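Local coordinates for protein PfkB family carbohydrate kinase (Listeria grayi DSM 20601, PDB 4GM6) that belongs to the PfkB carbohydrate kinase family and probably transfers a phosphate group to a sugar or sugar-acid substrate, at residues V212-A217 with N245-Y250; T232-Q237 with H267-G272; Y250-T255 with H262-H267. One frame throughout, in Å; residues are numbered along the deposited sequence.

Interaction 1: residues V212-A217 with N245-Y250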
loop_
_atom_site.group_PDB
_atom_site.type_symbol
_atom_site.label_atom_id
_atom_site.label_comp_id
_atom_site.label_asym_id
_atom_site.label_seq_id
_atom_site.Cartn_x
_atom_site.Cartn_y
_atom_site.Cartn_z
ATOM N N VAL C 212 1.667 4.508 47.621
ATOM C CA VAL C 212 2.541 4.837 46.476
ATOM C C VAL C 212 3.808 5.668 46.811
ATOM O O VAL C 212 3.796 6.535 47.697
ATOM C CB VAL C 212 1.738 5.550 45.369
ATOM C CG1 VAL C 212 2.671 6.026 44.256
ATOM C CG2 VAL C 212 0.642 4.627 44.815
ATOM N N ASP C 213 4.896 5.397 46.092
ATOM C CA ASP C 213 6.159 6.137 46.258
ATOM C C ASP C 213 6.335 7.192 45.175
ATOM O O ASP C 213 6.733 8.334 45.448
ATOM C CB ASP C 213 7.340 5.178 46.184
ATOM C CG ASP C 213 7.327 4.177 47.301
ATOM O OD1 ASP C 213 7.436 4.607 48.460
ATOM O OD2 ASP C 213 7.194 2.970 47.021
ATOM N N TYR C 214 6.051 6.784 43.944
ATOM C CA TYR C 214 6.178 7.647 42.780
ATOM C C TYR C 214 4.834 7.686 42.081
ATOM O O TYR C 214 4.358 6.656 41.579
ATOM C CB TYR C 214 7.217 7.084 41.815
ATOM C CG TYR C 214 8.503 6.607 42.462
ATOM C CD1 TYR C 214 9.166 7.381 43.413
ATOM C CD2 TYR C 214 9.065 5.386 42.093
ATOM C CE1 TYR C 214 10.346 6.940 43.994
ATOM C CE2 TYR C 214 10.243 4.942 42.659
ATOM C CZ TYR C 214 10.880 5.718 43.606
ATOM O OH TYR C 214 12.053 5.260 44.156
ATOM N N CYS C 215 4.221 8.871 42.042
ATOM C CA CYS C 215 2.885 9.010 41.464
ATOM C C CYS C 215 2.863 9.864 40.205
ATOM O O CYS C 215 3.308 11.007 40.221
ATOM C CB CYS C 215 1.921 9.618 42.497
ATOM S SG CYS C 215 0.179 9.640 41.975
ATOM N N SER C 216 2.334 9.315 39.112
ATOM C CA SER C 216 2.054 10.135 37.954
ATOM C C SER C 216 0.681 10.785 38.087
ATOM O O SER C 216 -0.349 10.132 37.899
ATOM C CB SER C 216 2.139 9.336 36.660
ATOM O OG SER C 216 1.948 10.216 35.576
ATOM N N ALA C 217 0.668 12.068 38.443
ATOM C CA ALA C 217 -0.592 12.771 38.655
ATOM C C ALA C 217 -0.483 14.218 38.207
ATOM O O ALA C 217 0.523 14.885 38.477
ATOM C CB ALA C 217 -1.024 12.686 40.120
ATOM N N ASN C 245 3.375 10.101 52.214
ATOM C CA ASN C 245 4.112 8.932 51.784
ATOM C C ASN C 245 4.624 9.048 50.336
ATOM O O ASN C 245 5.580 8.388 49.952
ATOM C CB ASN C 245 3.245 7.708 51.906
ATOM C CG ASN C 245 1.981 7.829 51.119
ATOM O OD1 ASN C 245 1.121 8.643 51.423
ATOM N ND2 ASN C 245 1.863 7.020 50.085
ATOM N N ILE C 246 3.976 9.868 49.526
ATOM C CA ILE C 246 4.383 9.965 48.132
ATOM C C ILE C 246 5.641 10.818 48.014
ATOM O O ILE C 246 5.602 12.020 48.160
ATOM C CB ILE C 246 3.248 10.594 47.286
ATOM C CG1 ILE C 246 2.038 9.677 47.227
ATOM C CG2 ILE C 246 3.706 10.901 45.877
ATOM C CD1 ILE C 246 0.811 10.335 46.725
ATOM N N GLU C 247 6.749 10.158 47.716
ATOM C CA GLU C 247 8.073 10.791 47.569
ATOM C C GLU C 247 8.184 11.767 46.352
ATOM O O GLU C 247 8.680 12.884 46.479
ATOM C CB GLU C 247 9.129 9.689 47.501
ATOM C CG GLU C 247 10.566 10.161 47.330
ATOM C CD GLU C 247 11.530 8.992 47.267
ATOM O OE1 GLU C 247 12.713 9.208 46.874
ATOM O OE2 GLU C 247 11.098 7.853 47.586
ATOM N N LEU C 248 7.724 11.361 45.171
ATOM C CA LEU C 248 7.685 12.318 44.034
ATOM C C LEU C 248 6.536 12.102 43.072
ATOM O O LEU C 248 6.128 10.965 42.854
ATOM C CB LEU C 248 9.020 12.400 43.275
ATOM C CG LEU C 248 9.510 11.227 42.432
ATOM C CD1 LEU C 248 10.602 11.712 41.493
ATOM C CD2 LEU C 248 10.038 10.110 43.320
ATOM N N PHE C 249 6.006 13.223 42.562
ATOM C CA PHE C 249 4.981 13.201 41.531
ATOM C C PHE C 249 5.640 13.538 40.206
ATOM O O PHE C 249 6.695 14.171 40.175
ATOM C CB PHE C 249 3.878 14.223 41.816
ATOM C CG PHE C 249 3.092 13.952 43.070
ATOM C CD1 PHE C 249 2.000 13.093 43.051
ATOM C CD2 PHE C 249 3.434 14.567 44.264
ATOM C CE1 PHE C 249 1.265 12.850 44.199
ATOM C CE2 PHE C 249 2.707 14.325 45.420
ATOM C CZ PHE C 249 1.622 13.464 45.391
ATOM N N TYR C 250 5.024 13.118 39.106
ATOM C CA TYR C 250 5.533 13.486 37.788
ATOM C C TYR C 250 4.400 13.469 36.784
ATOM O O TYR C 250 3.456 12.699 36.924
ATOM C CB TYR C 250 6.649 12.535 37.346
ATOM C CG TYR C 250 6.245 11.076 37.290
ATOM C CD1 TYR C 250 6.185 10.308 38.448
ATOM C CD2 TYR C 250 5.946 10.459 36.079
ATOM C CE1 TYR C 250 5.821 8.972 38.407
ATOM C CE2 TYR C 250 5.584 9.120 36.025
ATOM C CZ TYR C 250 5.523 8.382 37.192
ATOM O OH TYR C 250 5.162 7.051 37.149
HETATM O O HOH W 1 5.973 5.897 50.307
HETATM O O HOH W 2 13.224 6.767 46.109
#
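Cys215 is bound through both its amide and its carbonyl: its N donates to Leu248 O at 2.9 Å, and its O accepts from Tyr250 N at 2.9 Å. One step earlier, Leu248 N reaches Asp213 O at 3.2 Å, nearly straight (163°), a bond of the same parallel pairing of strands 214-216 and 248-256. Water extends the polar contact at the side-chain level, bridging Tyr214 OH and Glu247 OE1; the extended Glu247 chain runs beside the tyrosine, pointing the same way, with ring and carboxylate planes 62° apart. Ser216 CB sits over one face of the Tyr250 ring, 3.8 Å from its centroid, a CH-pi contact. With chi1 at 58°, Tyr250 CG is tucked in over its own backbone, which brings the ring across Ser216. On the face that carries Cys215 and Phe249, Cys215 CB packs 3.5 Å from Phe249 CD1 and the sulfur lies at the edge of that ring, while Ile246 CG2 rests against one of its faces. Strand 184-188 pairs with the far edge of 214-216, and strand 261-270 with that of 248-256; helix 291-304 packs on the face bearing Tyr214, Leu248 and Tyr250, whereas Tyr236 of helix 235-242 meets Phe249 on the other.

Interaction 2: residues T232-Q237 with H267-G272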
loop_
_atom_site.group_PDB
_atom_site.type_symbol
_atom_site.label_atom_id
_atom_site.label_comp_id
_atom_site.label_asym_id
_atom_site.label_seq_id
_atom_site.Cartn_x
_atom_site.Cartn_y
_atom_site.Cartn_z
ATOM N N THR C 232 -5.911 26.270 44.196
ATOM C CA THR C 232 -4.526 25.937 44.528
ATOM C C THR C 232 -3.579 25.936 43.318
ATOM O O THR C 232 -3.796 25.219 42.334
ATOM C CB THR C 232 -4.446 24.586 45.273
ATOM O OG1 THR C 232 -5.271 24.658 46.459
ATOM C CG2 THR C 232 -3.005 24.263 45.654
ATOM N N THR C 233 -2.527 26.752 43.404
ATOM C CA THR C 233 -1.515 26.834 42.348
ATOM C C THR C 233 -0.501 25.720 42.539
ATOM O O THR C 233 -0.137 25.031 41.591
ATOM C CB THR C 233 -0.757 28.179 42.382
ATOM O OG1 THR C 233 -1.695 29.264 42.431
ATOM C CG2 THR C 233 0.127 28.330 41.151
ATOM N N ASP C 234 -0.044 25.549 43.776
ATOM C CA ASP C 234 0.882 24.470 44.096
ATOM C C ASP C 234 0.102 23.229 44.525
ATOM O O ASP C 234 -0.017 22.933 45.719
ATOM C CB ASP C 234 1.871 24.898 45.188
ATOM C CG ASP C 234 3.077 23.974 45.272
ATOM O OD1 ASP C 234 2.975 22.832 44.761
ATOM O OD2 ASP C 234 4.125 24.385 45.847
ATOM N N TYR C 235 -0.438 22.508 43.543
ATOM C CA TYR C 235 -1.270 21.346 43.838
ATOM C C TYR C 235 -0.445 20.171 44.368
ATOM O O TYR C 235 -0.926 19.424 45.271
ATOM C CB TYR C 235 -2.088 20.942 42.608
ATOM C CG TYR C 235 -1.320 21.016 41.319
ATOM C CD1 TYR C 235 -1.315 22.179 40.554
ATOM C CD2 TYR C 235 -0.601 19.924 40.857
ATOM C CE1 TYR C 235 -0.613 22.249 39.366
ATOM C CE2 TYR C 235 0.101 19.981 39.667
ATOM C CZ TYR C 235 0.091 21.145 38.929
ATOM O OH TYR C 235 0.793 21.200 37.755
ATOM N N TYR C 236 0.801 20.026 43.826
ATOM C CA TYR C 236 1.693 18.958 44.279
ATOM C C TYR C 236 1.986 19.038 45.773
ATOM O O TYR C 236 2.002 18.017 46.471
ATOM C CB TYR C 236 3.009 18.983 43.497
ATOM C CG TYR C 236 2.897 18.399 42.102
ATOM C CD1 TYR C 236 3.117 19.183 40.972
ATOM C CD2 TYR C 236 2.566 17.064 41.917
ATOM C CE1 TYR C 236 3.007 18.649 39.696
ATOM C CE2 TYR C 236 2.459 16.517 40.648
ATOM C CZ TYR C 236 2.680 17.311 39.539
ATOM O OH TYR C 236 2.568 16.765 38.278
ATOM N N GLN C 237 2.227 20.253 46.263
ATOM C CA GLN C 237 2.579 20.447 47.662
ATOM C C GLN C 237 1.373 20.029 48.581
ATOM O O GLN C 237 1.529 19.453 49.737
ATOM C CB GLN C 237 2.968 21.939 47.936
ATOM C CG GLN C 237 3.164 22.190 49.468
ATOM C CD GLN C 237 4.437 21.492 50.045
ATOM O OE1 GLN C 237 5.538 21.710 49.546
ATOM N NE2 GLN C 237 4.279 20.638 51.056
ATOM N N HIS C 267 6.997 17.901 34.192
ATOM C CA HIS C 267 7.092 18.336 35.578
ATOM C C HIS C 267 7.521 17.140 36.433
ATOM O O HIS C 267 7.093 15.992 36.217
ATOM C CB HIS C 267 5.748 18.848 36.109
ATOM C CG HIS C 267 5.279 20.141 35.495
ATOM N ND1 HIS C 267 3.961 20.554 35.533
ATOM C CD2 HIS C 267 5.944 21.106 34.801
ATOM C CE1 HIS C 267 3.837 21.715 34.889
ATOM N NE2 HIS C 267 5.025 22.072 34.432
ATOM N N LEU C 268 8.379 17.412 37.398
ATOM C CA LEU C 268 8.751 16.418 38.389
ATOM C C LEU C 268 8.919 17.109 39.748
ATOM O O LEU C 268 9.765 17.990 39.904
ATOM C CB LEU C 268 10.029 15.689 37.958
ATOM C CG LEU C 268 10.558 14.577 38.873
ATOM C CD1 LEU C 268 9.453 13.585 39.225
ATOM C CD2 LEU C 268 11.719 13.866 38.200
ATOM N N TRP C 269 8.087 16.704 40.717
ATOM C CA TRP C 269 8.034 17.341 42.034
ATOM C C TRP C 269 8.586 16.385 43.077
ATOM O O TRP C 269 8.156 15.230 43.185
ATOM C CB TRP C 269 6.584 17.724 42.373
ATOM C CG TRP C 269 6.417 18.514 43.646
ATOM C CD1 TRP C 269 6.186 19.861 43.752
ATOM C CD2 TRP C 269 6.461 18.008 44.992
ATOM N NE1 TRP C 269 6.094 20.226 45.077
ATOM C CE2 TRP C 269 6.257 19.110 45.859
ATOM C CE3 TRP C 269 6.661 16.737 45.548
ATOM C CZ2 TRP C 269 6.240 18.975 47.256
ATOM C CZ3 TRP C 269 6.638 16.606 46.942
ATOM C CH2 TRP C 269 6.433 17.719 47.773
ATOM N N THR C 270 9.540 16.869 43.876
ATOM C CA THR C 270 10.116 16.043 44.910
ATOM C C THR C 270 10.764 16.888 46.005
ATOM O O THR C 270 11.503 17.838 45.716
ATOM C CB THR C 270 11.114 15.012 44.353
ATOM O OG1 THR C 270 11.341 13.972 45.338
ATOM C CG2 THR C 270 12.425 15.670 43.968
ATOM N N GLN C 271 10.455 16.524 47.256
ATOM C CA GLN C 271 10.921 17.222 48.455
ATOM C C GLN C 271 10.769 18.739 48.342
ATOM O O GLN C 271 11.764 19.478 48.413
ATOM C CB GLN C 271 12.349 16.806 48.852
ATOM C CG GLN C 271 13.257 16.414 47.692
ATOM C CD GLN C 271 14.454 15.599 48.181
ATOM O OE1 GLN C 271 14.293 14.572 48.830
ATOM N NE2 GLN C 271 15.661 16.057 47.880
ATOM N N GLY C 272 9.551 19.212 48.086
ATOM C CA GLY C 272 9.230 20.644 48.185
ATOM C C GLY C 272 9.449 21.443 46.931
ATOM O O GLY C 272 9.122 22.630 46.882
HETATM O O HOH W 3 1.367 18.904 36.470
#
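Tyr236 and Trp269 join the first turn of helix 235-242 to strand 261-270, and the tyrosine makes its closest approach at its root. Tyr236 CB lies over the five-membered ring of Trp269, 3.5 Å from the centroid and 19° off the ring normal, with CD1 of the indole 3.3 Å away. Next along the chain, Tyr236 CG meets Trp269 CB at 3.8 Å; CD1 and CD2 straddle that same methylene, which sits over the phenol face in a reciprocal CH-pi contact. The opposite face of the phenol is met near its rim by Tyr235 CE2. Because the two side chains slide past each other in opposite directions, the phenol and the five-membered ring, their planes 23° apart, barely overlap. At the tip, Tyr236 OH donates to Ala217 O and also accepts from a water at 3.0 Å, a water that Tyr235 OH and His267 ND1 share. Farther along the indole, Gln237 OE1 comes to the edge of the six-membered ring, 3.6 Å from Trp269 CZ2, its amide plane steeply inclined to the ring. Asp234 caps the helix: Gln237 N, 3.1 Å from Asp234 OD1, approaches it from above the carboxylate plane. The contact is thus chiefly CH-pi and van der Waals packing, with polarity confined to its margins: two hydroxyls and an imidazole meet through one water, and the capping bond stays within the helix start, beside the indole.

Interaction 3: residues Y250-T255 with H262-H267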
loop_
_atom_site.group_PDB
_atom_site.type_symbol
_atom_site.label_atom_id
_atom_site.label_comp_id
_atom_site.label_asym_id
_atom_site.label_seq_id
_atom_site.Cartn_x
_atom_site.Cartn_y
_atom_site.Cartn_z
ATOM N N TYR C 250 5.024 13.118 39.106
ATOM C CA TYR C 250 5.533 13.486 37.788
ATOM C C TYR C 250 4.400 13.469 36.784
ATOM O O TYR C 250 3.456 12.699 36.924
ATOM C CB TYR C 250 6.649 12.535 37.346
ATOM C CG TYR C 250 6.245 11.076 37.290
ATOM C CD1 TYR C 250 6.185 10.308 38.448
ATOM C CD2 TYR C 250 5.946 10.459 36.079
ATOM C CE1 TYR C 250 5.821 8.972 38.407
ATOM C CE2 TYR C 250 5.584 9.120 36.025
ATOM C CZ TYR C 250 5.523 8.382 37.192
ATOM O OH TYR C 250 5.162 7.051 37.149
ATOM N N ALA C 251 4.500 14.323 35.769
ATOM C CA ALA C 251 3.497 14.387 34.727
ATOM C C ALA C 251 3.990 15.317 33.642
ATOM O O ALA C 251 5.007 15.994 33.813
ATOM C CB ALA C 251 2.177 14.894 35.292
ATOM N N THR C 252 3.278 15.350 32.521
ATOM C CA THR C 252 3.567 16.350 31.506
ATOM C C THR C 252 2.476 17.404 31.520
ATOM O O THR C 252 1.336 17.126 31.858
ATOM C CB THR C 252 3.652 15.733 30.104
ATOM O OG1 THR C 252 2.493 14.934 29.876
ATOM C CG2 THR C 252 4.880 14.863 29.974
ATOM N N LYS C 253 2.831 18.634 31.194
ATOM C CA LYS C 253 1.811 19.631 30.969
ATOM C C LYS C 253 1.663 19.736 29.458
ATOM O O LYS C 253 2.609 20.094 28.755
ATOM C CB LYS C 253 2.191 20.980 31.578
ATOM C CG LYS C 253 1.132 22.046 31.354
ATOM C CD LYS C 253 1.550 23.399 31.909
ATOM C CE LYS C 253 0.699 24.506 31.306
ATOM N NZ LYS C 253 1.060 25.851 31.834
ATOM N N ARG C 254 0.477 19.393 28.971
ATOM C CA ARG C 254 0.207 19.351 27.551
ATOM C C ARG C 254 -0.724 20.492 27.166
ATOM O O ARG C 254 -1.821 20.631 27.705
ATOM C CB ARG C 254 -0.420 18.004 27.176
ATOM C CG ARG C 254 -0.534 17.772 25.679
ATOM C CD ARG C 254 -1.271 16.481 25.394
ATOM N NE ARG C 254 -0.512 15.311 25.829
ATOM C CZ ARG C 254 0.385 14.681 25.084
ATOM N NH1 ARG C 254 0.648 15.107 23.844
ATOM N NH2 ARG C 254 1.013 13.618 25.580
ATOM N N THR C 255 -0.276 21.322 26.239
ATOM C CA THR C 255 -1.122 22.380 25.731
ATOM C C THR C 255 -1.570 21.981 24.336
ATOM O O THR C 255 -0.785 22.006 23.393
ATOM C CB THR C 255 -0.367 23.706 25.685
ATOM O OG1 THR C 255 0.312 23.889 26.934
ATOM C CG2 THR C 255 -1.325 24.868 25.452
ATOM N N HIS C 262 0.878 20.344 19.625
ATOM C CA HIS C 262 0.856 20.333 21.085
ATOM C C HIS C 262 2.125 21.003 21.610
ATOM O O HIS C 262 3.174 20.947 20.966
ATOM C CB HIS C 262 0.863 18.896 21.618
ATOM C CG HIS C 262 -0.411 18.139 21.398
ATOM N ND1 HIS C 262 -0.637 16.900 21.962
ATOM C CD2 HIS C 262 -1.530 18.443 20.699
ATOM C CE1 HIS C 262 -1.822 16.454 21.581
ATOM N NE2 HIS C 262 -2.391 17.379 20.828
ATOM N N LEU C 263 2.025 21.610 22.791
ATOM C CA LEU C 263 3.188 21.990 23.573
ATOM C C LEU C 263 3.304 20.967 24.701
ATOM O O LEU C 263 2.299 20.528 25.257
ATOM C CB LEU C 263 3.019 23.399 24.155
ATOM C CG LEU C 263 2.611 24.523 23.194
ATOM C CD1 LEU C 263 2.527 25.863 23.935
ATOM C CD2 LEU C 263 3.570 24.607 22.017
ATOM N N LEU C 264 4.526 20.562 25.023
ATOM C CA LEU C 264 4.728 19.532 26.028
ATOM C C LEU C 264 5.887 19.924 26.909
ATOM O O LEU C 264 6.951 20.280 26.416
ATOM C CB LEU C 264 5.048 18.192 25.371
ATOM C CG LEU C 264 4.922 16.993 26.309
ATOM C CD1 LEU C 264 3.448 16.638 26.481
ATOM C CD2 LEU C 264 5.688 15.810 25.746
ATOM N N GLN C 265 5.669 19.846 28.216
ATOM C CA GLN C 265 6.652 20.260 29.195
ATOM C C GLN C 265 6.537 19.277 30.349
ATOM O O GLN C 265 5.436 18.995 30.828
ATOM C CB GLN C 265 6.362 21.684 29.668
ATOM C CG GLN C 265 7.278 22.181 30.783
ATOM C CD GLN C 265 7.088 23.655 31.080
ATOM O OE1 GLN C 265 5.970 24.119 31.296
ATOM N NE2 GLN C 265 8.188 24.400 31.106
ATOM N N GLY C 266 7.657 18.709 30.768
ATOM C CA GLY C 266 7.615 17.735 31.857
ATOM C C GLY C 266 7.700 18.446 33.196
ATOM O O GLY C 266 8.367 19.477 33.309
ATOM N N HIS C 267 6.997 17.901 34.192
ATOM C CA HIS C 267 7.092 18.336 35.578
ATOM C C HIS C 267 7.521 17.140 36.433
ATOM O O HIS C 267 7.093 15.992 36.217
ATOM C CB HIS C 267 5.748 18.848 36.109
ATOM C CG HIS C 267 5.279 20.141 35.495
ATOM N ND1 HIS C 267 3.961 20.554 35.533
ATOM C CD2 HIS C 267 5.944 21.106 34.801
ATOM C CE1 HIS C 267 3.837 21.715 34.889
ATOM N NE2 HIS C 267 5.025 22.072 34.432
#
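Arg254 and His262 meet with their flat groups turned 75° against each other, yet the bond between them lies close to both planes: Arg254 NH1 donates to His262 ND1 at 2.9 Å, entering at the edge of the imidazole. A bend at chi3 (-67°) turns the guanidinium back toward the partner strand, where Leu264 CD1 sits over the centre of its face, 3.9 Å from Arg254 CZ. The same methyl touches Thr252 CB at 3.7 Å, so it lies against both the threonine and the arginine. His324 receives a second bond from NH1, holding the guanidinium from outside the two strands. On the other sheet face, Thr255 CB faces Leu263 CB at 3.7 Å, and the extended Lys253 chain slants past His267, its CB 3.8 Å from CE1 of the imidazole. Gln265 NE2 bonds to Ser277 O of strand 273-282. Between the two faces, backbone hydrogen bonds pair Ala251 with His267, Lys253 with Gln265 and Thr255 with Leu263; Lys253 N to Gln265 O is short and straight (2.7 Å, 169°). This is a regular antiparallel beta hairpin, strands 248-256 and 261-270, which with strand 273-282 forms the antiparallel end of an otherwise largely parallel alpha/beta sheet, the arrangement of the PfkB (ribokinase-like) fold.

Of the segments described, strand 214-216 comes first from the N terminus, followed by a helical excursion that includes helix 235-242. Interaction 1 closes this excursion by laying strand 248-256 parallel to 214-216. Interaction 2 opens within that loop, at the start of helix 235-242, and closes beyond it on strand 261-270, so the two cross; they meet where Phe249 O lies 2.9 Å from Trp269 N, a probable hydrogen bond. Interaction 3 closes a short hairpin lying wholly within the span of interaction 2 and follows interaction 1 in series. Tyr250 is common to interactions 1 and 3, His267 to 2 and 3. Together they join three adjacent strands of the sheet and helix 235-242, packed on one face.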